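Local atomic coordinates of glutamine cyclotransferase (Tannerella forsythia, PDB entry 6QRO), a protein that probably cyclises N-terminal glutamine of peptides to pyroglutamate, as a zinc-binding glutaminyl cyclase of the mammalian-like type II. Residues V104-H109 with I156-V161; K71-E76 with V93-P98. One frame throughout, in Å; residues are numbered along the deposited sequence.

Interaction 1 (V104-H109 with I156-V161)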
loop_
_atom_site.group_PDB
_atom_site.type_symbol
_atom_site.label_atom_id
_atom_site.label_comp_id
_atom_site.label_asym_id
_atom_site.label_seq_id
_atom_site.Cartn_x
_atom_site.Cartn_y
_atom_site.Cartn_z
ATOM N N VAL A 104 -3.885 9.154 12.395
ATOM C CA VAL A 104 -3.238 7.903 12.012
ATOM C C VAL A 104 -3.051 7.886 10.503
ATOM O O VAL A 104 -3.944 8.292 9.751
ATOM C CB VAL A 104 -4.046 6.676 12.496
ATOM C CG1 VAL A 104 -3.628 5.400 11.775
ATOM C CG2 VAL A 104 -3.854 6.485 13.993
ATOM N N LEU A 105 -1.867 7.444 10.073
ATOM C CA LEU A 105 -1.516 7.316 8.665
ATOM C C LEU A 105 -1.825 5.911 8.151
ATOM O O LEU A 105 -1.358 4.921 8.718
ATOM C CB LEU A 105 -0.034 7.651 8.500
ATOM C CG LEU A 105 0.667 7.449 7.173
ATOM C CD1 LEU A 105 0.053 8.377 6.148
ATOM C CD2 LEU A 105 2.163 7.725 7.359
ATOM N N LEU A 106 -2.611 5.825 7.080
ATOM C CA LEU A 106 -2.866 4.568 6.386
ATOM C C LEU A 106 -2.348 4.759 4.970
ATOM O O LEU A 106 -2.687 5.754 4.316
ATOM C CB LEU A 106 -4.352 4.184 6.397
ATOM C CG LEU A 106 -5.160 4.195 7.713
ATOM C CD1 LEU A 106 -6.632 3.889 7.440
ATOM C CD2 LEU A 106 -4.626 3.249 8.777
ATOM N N PHE A 107 -1.457 3.869 4.526
ATOM C CA PHE A 107 -0.856 4.088 3.222
ATOM C C PHE A 107 -0.621 2.791 2.462
ATOM O O PHE A 107 -0.647 1.693 3.014
ATOM C CB PHE A 107 0.442 4.923 3.333
ATOM C CG PHE A 107 1.471 4.402 4.322
ATOM C CD1 PHE A 107 1.208 4.345 5.669
ATOM C CD2 PHE A 107 2.751 4.101 3.891
ATOM C CE1 PHE A 107 2.163 3.924 6.554
ATOM C CE2 PHE A 107 3.723 3.689 4.776
ATOM C CZ PHE A 107 3.424 3.593 6.109
ATOM N N ALA A 108 -0.437 2.953 1.158
ATOM C CA ALA A 108 -0.195 1.875 0.212
ATOM C C ALA A 108 0.319 2.509 -1.066
ATOM O O ALA A 108 0.118 3.698 -1.311
ATOM C CB ALA A 108 -1.441 1.036 -0.067
ATOM N N HIS A 109 0.994 1.708 -1.875
ATOM C CA HIS A 109 1.423 2.185 -3.177
ATOM C C HIS A 109 0.408 1.804 -4.249
ATOM O O HIS A 109 -0.276 0.782 -4.153
ATOM C CB HIS A 109 2.820 1.663 -3.528
ATOM C CG HIS A 109 2.844 0.368 -4.283
ATOM N ND1 HIS A 109 2.744 0.305 -5.654
ATOM C CD2 HIS A 109 3.020 -0.907 -3.858
ATOM C CE1 HIS A 109 2.844 -0.955 -6.041
ATOM N NE2 HIS A 109 3.001 -1.711 -4.968
ATOM N N ILE A 156 -10.730 9.686 15.774
ATOM C CA ILE A 156 -9.437 10.233 15.408
ATOM C C ILE A 156 -9.456 10.614 13.936
ATOM O O ILE A 156 -10.222 10.082 13.132
ATOM C CB ILE A 156 -8.284 9.244 15.688
ATOM C CG1 ILE A 156 -8.597 7.887 15.040
ATOM C CG2 ILE A 156 -7.998 9.156 17.167
ATOM C CD1 ILE A 156 -7.393 6.993 14.821
ATOM N N GLY A 157 -8.557 11.514 13.567
ATOM C CA GLY A 157 -8.339 11.786 12.168
ATOM C C GLY A 157 -7.631 10.634 11.478
ATOM O O GLY A 157 -6.929 9.832 12.099
ATOM N N ILE A 158 -7.865 10.536 10.169
ATOM C CA ILE A 158 -7.272 9.515 9.313
ATOM C C ILE A 158 -6.720 10.175 8.058
ATOM O O ILE A 158 -7.432 10.933 7.391
ATOM C CB ILE A 158 -8.284 8.422 8.924
ATOM C CG1 ILE A 158 -8.641 7.543 10.139
ATOM C CG2 ILE A 158 -7.786 7.670 7.683
ATOM C CD1 ILE A 158 -7.502 6.667 10.680
ATOM N N ASP A 159 -5.461 9.880 7.739
ATOM C CA ASP A 159 -4.839 10.272 6.483
ATOM C C ASP A 159 -4.654 9.016 5.654
ATOM O O ASP A 159 -3.968 8.078 6.082
ATOM C CB ASP A 159 -3.485 10.941 6.710
ATOM C CG ASP A 159 -3.578 12.233 7.475
ATOM O OD1 ASP A 159 -4.149 13.221 6.959
ATOM O OD2 ASP A 159 -3.124 12.232 8.633
ATOM N N ILE A 160 -5.273 8.980 4.483
ATOM C CA ILE A 160 -5.063 7.891 3.543
ATOM C C ILE A 160 -4.086 8.417 2.506
ATOM O O ILE A 160 -4.323 9.466 1.895
ATOM C CB ILE A 160 -6.387 7.410 2.915
ATOM C CG1 ILE A 160 -7.267 6.742 3.973
ATOM C CG2 ILE A 160 -6.150 6.421 1.783
ATOM C CD1 ILE A 160 -8.572 6.183 3.446
ATOM N N VAL A 161 -2.963 7.723 2.334
ATOM C CA VAL A 161 -1.912 8.173 1.424
ATOM C C VAL A 161 -1.600 7.044 0.445
ATOM O O VAL A 161 -1.235 5.935 0.860
ATOM C CB VAL A 161 -0.644 8.614 2.177
ATOM C CG1 VAL A 161 0.419 9.061 1.186
ATOM C CG2 VAL A 161 -0.969 9.745 3.151
#
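Phe107 meets Val161 through its CB, which lies 4.0 Å from Val161 CB, while its ring leads away from the partner strand. With CG between backbone N and carbonyl carbon (chi1 53°), the ring turns back along its own strand, and Leu105 CD2 sits over one face, 3.9 Å from Phe107 CD1; His258 also touches this side chain. The other flat group, the buried carboxylate of Asp159, has its OD2 in a salt bridge with Arg103 and a hydrogen bond with Tyr198 OH, which would offset its buried charge.

Five backbone hydrogen bonds join the parallel strands, from Val104 N to Gly157 O at one end to Ala108 N to Val161 O at the other. The central one, Leu106 N to Asp159 O, is 2.8 Å long and almost straight. On the face of Leu105, Phe107, Asp159 and Val161, Leu105 CD1 presses on Val161 CG2 at 3.4 Å, tighter than usual for two carbons. On the other face Val104 CG2 meets Ile156 CD1 at 3.7 Å, and Leu106 CD1 meets Ile158 CG2 at 4.0 Å.

Helix 132-151, which links the two strands in a beta-alpha-beta crossover, covers this second face through Leu142, Ala146 and Ile149. Helix 257-265 packs on the Leu105 and Phe107 side, and strands 86-96 and 203-207 flank the pair.

Interaction 2 (K71-E76 with V93-P98)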
loop_
_atom_site.group_PDB
_atom_site.type_symbol
_atom_site.label_atom_id
_atom_site.label_comp_id
_atom_site.label_asym_id
_atom_site.label_seq_id
_atom_site.Cartn_x
_atom_site.Cartn_y
_atom_site.Cartn_z
ATOM N N LYS A 71 -10.338 15.857 2.465
ATOM C CA LYS A 71 -9.684 16.977 1.801
ATOM C C LYS A 71 -8.459 16.417 1.082
ATOM O O LYS A 71 -7.578 15.844 1.728
ATOM C CB LYS A 71 -9.351 18.036 2.845
ATOM C CG LYS A 71 -8.415 19.148 2.497
ATOM C CD LYS A 71 -8.144 19.847 3.819
ATOM C CE LYS A 71 -7.840 21.287 3.661
ATOM N NZ LYS A 71 -7.678 21.929 4.994
ATOM N N VAL A 72 -8.433 16.517 -0.252
ATOM C CA VAL A 72 -7.483 15.770 -1.078
ATOM C C VAL A 72 -6.309 16.660 -1.469
ATOM O O VAL A 72 -6.496 17.810 -1.892
ATOM C CB VAL A 72 -8.167 15.181 -2.325
ATOM C CG1 VAL A 72 -7.130 14.530 -3.249
ATOM C CG2 VAL A 72 -9.232 14.175 -1.917
ATOM N N TYR A 73 -5.097 16.129 -1.299
ATOM C CA TYR A 73 -3.846 16.756 -1.722
ATOM C C TYR A 73 -3.188 15.871 -2.761
ATOM O O TYR A 73 -3.101 14.654 -2.571
ATOM C CB TYR A 73 -2.867 16.933 -0.562
ATOM C CG TYR A 73 -3.408 17.659 0.642
ATOM C CD1 TYR A 73 -4.252 17.016 1.539
ATOM C CD2 TYR A 73 -3.024 18.961 0.918
ATOM C CE1 TYR A 73 -4.732 17.662 2.648
ATOM C CE2 TYR A 73 -3.490 19.623 2.034
ATOM C CZ TYR A 73 -4.350 18.971 2.892
ATOM O OH TYR A 73 -4.816 19.608 4.014
ATOM N N VAL A 74 -2.759 16.463 -3.866
ATOM C CA VAL A 74 -2.013 15.738 -4.892
ATOM C C VAL A 74 -0.624 16.369 -5.021
ATOM O O VAL A 74 -0.496 17.494 -5.514
ATOM C CB VAL A 74 -2.754 15.732 -6.240
ATOM C CG1 VAL A 74 -2.036 14.856 -7.255
ATOM C CG2 VAL A 74 -4.208 15.253 -6.054
ATOM N N GLN A 75 0.414 15.643 -4.591
ATOM C CA GLN A 75 1.804 16.051 -4.807
ATOM C C GLN A 75 2.228 15.590 -6.187
ATOM O O GLN A 75 2.326 14.382 -6.440
ATOM C CB GLN A 75 2.765 15.455 -3.783
ATOM C CG GLN A 75 3.002 16.241 -2.517
ATOM C CD GLN A 75 3.910 15.498 -1.546
ATOM O OE1 GLN A 75 4.079 14.284 -1.639
ATOM N NE2 GLN A 75 4.517 16.229 -0.630
ATOM N N GLU A 76 2.500 16.549 -7.067
ATOM C CA GLU A 76 3.050 16.273 -8.384
ATOM C C GLU A 76 4.566 16.398 -8.280
ATOM O O GLU A 76 5.089 17.460 -7.934
ATOM C CB GLU A 76 2.510 17.236 -9.440
ATOM C CG GLU A 76 0.987 17.334 -9.580
ATOM C CD GLU A 76 0.436 16.275 -10.526
ATOM O OE1 GLU A 76 -0.783 16.267 -10.784
ATOM O OE2 GLU A 76 1.239 15.470 -11.051
ATOM N N VAL A 93 -3.130 12.099 -1.281
ATOM C CA VAL A 93 -3.386 12.157 0.152
ATOM C C VAL A 93 -4.852 12.512 0.365
ATOM O O VAL A 93 -5.321 13.570 -0.076
ATOM C CB VAL A 93 -2.482 13.172 0.876
ATOM C CG1 VAL A 93 -2.849 13.223 2.379
ATOM C CG2 VAL A 93 -1.019 12.819 0.706
ATOM N N GLY A 94 -5.554 11.662 1.098
ATOM C CA GLY A 94 -6.901 11.978 1.512
ATOM C C GLY A 94 -6.847 12.175 3.004
ATOM O O GLY A 94 -6.510 11.250 3.753
ATOM N N ALA A 95 -7.081 13.405 3.431
ATOM C CA ALA A 95 -7.035 13.767 4.837
ATOM C C ALA A 95 -8.471 13.846 5.327
ATOM O O ALA A 95 -9.251 14.674 4.847
ATOM C CB ALA A 95 -6.314 15.096 5.051
ATOM N N PHE A 96 -8.807 13.009 6.297
ATOM C CA PHE A 96 -10.167 12.919 6.800
ATOM C C PHE A 96 -10.250 13.643 8.132
ATOM O O PHE A 96 -9.364 13.495 8.980
ATOM C CB PHE A 96 -10.617 11.465 6.939
ATOM C CG PHE A 96 -10.793 10.748 5.618
ATOM C CD1 PHE A 96 -9.713 10.201 4.946
ATOM C CD2 PHE A 96 -12.059 10.624 5.054
ATOM C CE1 PHE A 96 -9.898 9.538 3.754
ATOM C CE2 PHE A 96 -12.244 9.971 3.864
ATOM C CZ PHE A 96 -11.156 9.428 3.209
ATOM N N GLN A 97 -11.297 14.449 8.282
ATOM C CA GLN A 97 -11.450 15.378 9.395
ATOM C C GLN A 97 -10.130 16.120 9.604
ATOM O O GLN A 97 -9.521 16.019 10.678
ATOM C CB GLN A 97 -11.893 14.680 10.671
ATOM C CG GLN A 97 -13.086 13.752 10.500
ATOM C CD GLN A 97 -13.388 12.983 11.766
ATOM O OE1 GLN A 97 -14.288 13.346 12.537
ATOM N NE2 GLN A 97 -12.591 11.949 12.028
ATOM N N PRO A 98 -9.673 16.883 8.607
ATOM C CA PRO A 98 -8.330 17.479 8.677
ATOM C C PRO A 98 -8.131 18.457 9.833
ATOM O O PRO A 98 -6.986 18.880 10.064
ATOM C CB PRO A 98 -8.194 18.185 7.324
ATOM C CG PRO A 98 -9.586 18.518 6.950
ATOM C CD PRO A 98 -10.448 17.405 7.465
#
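Tyr73 and Val93 form a hydrogen-bonded antiparallel pair, with Tyr73 N to Val93 O at 2.8 Å and Val93 N to Tyr73 O at 2.9 Å. Lys71 and Ala95 form a second pair of the same kind, whose two bonds are a little less direct: Ala95 N, for instance, is tilted 34° from the carbonyl plane of Lys71. Between them lies the non-hydrogen-bonded pair of Val72 and Gly94, where Val72 CA makes a CA-H...O contact of 3.2 Å with Val93 O, an atom that also accepts the bond from Tyr73 N.

Apolar contacts gather on the face of Lys71, Tyr73, Val93 and Ala95. The Tyr73 ring points its edge at the partner: Ala95 CB lies near the ring plane, 3.9 Å from Tyr73 CE1, and Val93 O is in plane at the same edge. At the open end of the hairpin, the extended Lys71 chain (CG anti to the backbone N, chi1 167°) crosses Pro98, with Lys71 CD 3.7 Å from Pro98 CG.

Four backbone hydrogen bonds thus join this end of the hairpin, and its side chains meet mainly through carbon, from buried Val93 and Ala95 to exposed Lys71 and Pro98; further along, Gln75 OE1 bonds Asn91 ND2. Strand 71-80 is outermost in the sheet.

Both interactions belong to one mixed sheet, in which strands 86-96 and 157-163 are antiparallel neighbours. Their centres are 10 Å apart, and probable hydrogen bonds join them directly: Gly94 N lies 2.6 Å from Ile160 O, and Phe96 N 2.7 Å from Ile158 O. Arg103, the partner of Asp159, adds a polar tie by bonding the carbonyl oxygens of Phe96 and Gln97 of interaction 2. Interaction 1 lies nearer the metal site of Asp134, Asp167 and His288: the Ala108 side chain is about 12 Å from the zinc ion, and His109 NE2 bonds Asp134 OD1. Interaction 2 joins the edge strand 71-80 to the sheet, away from that site.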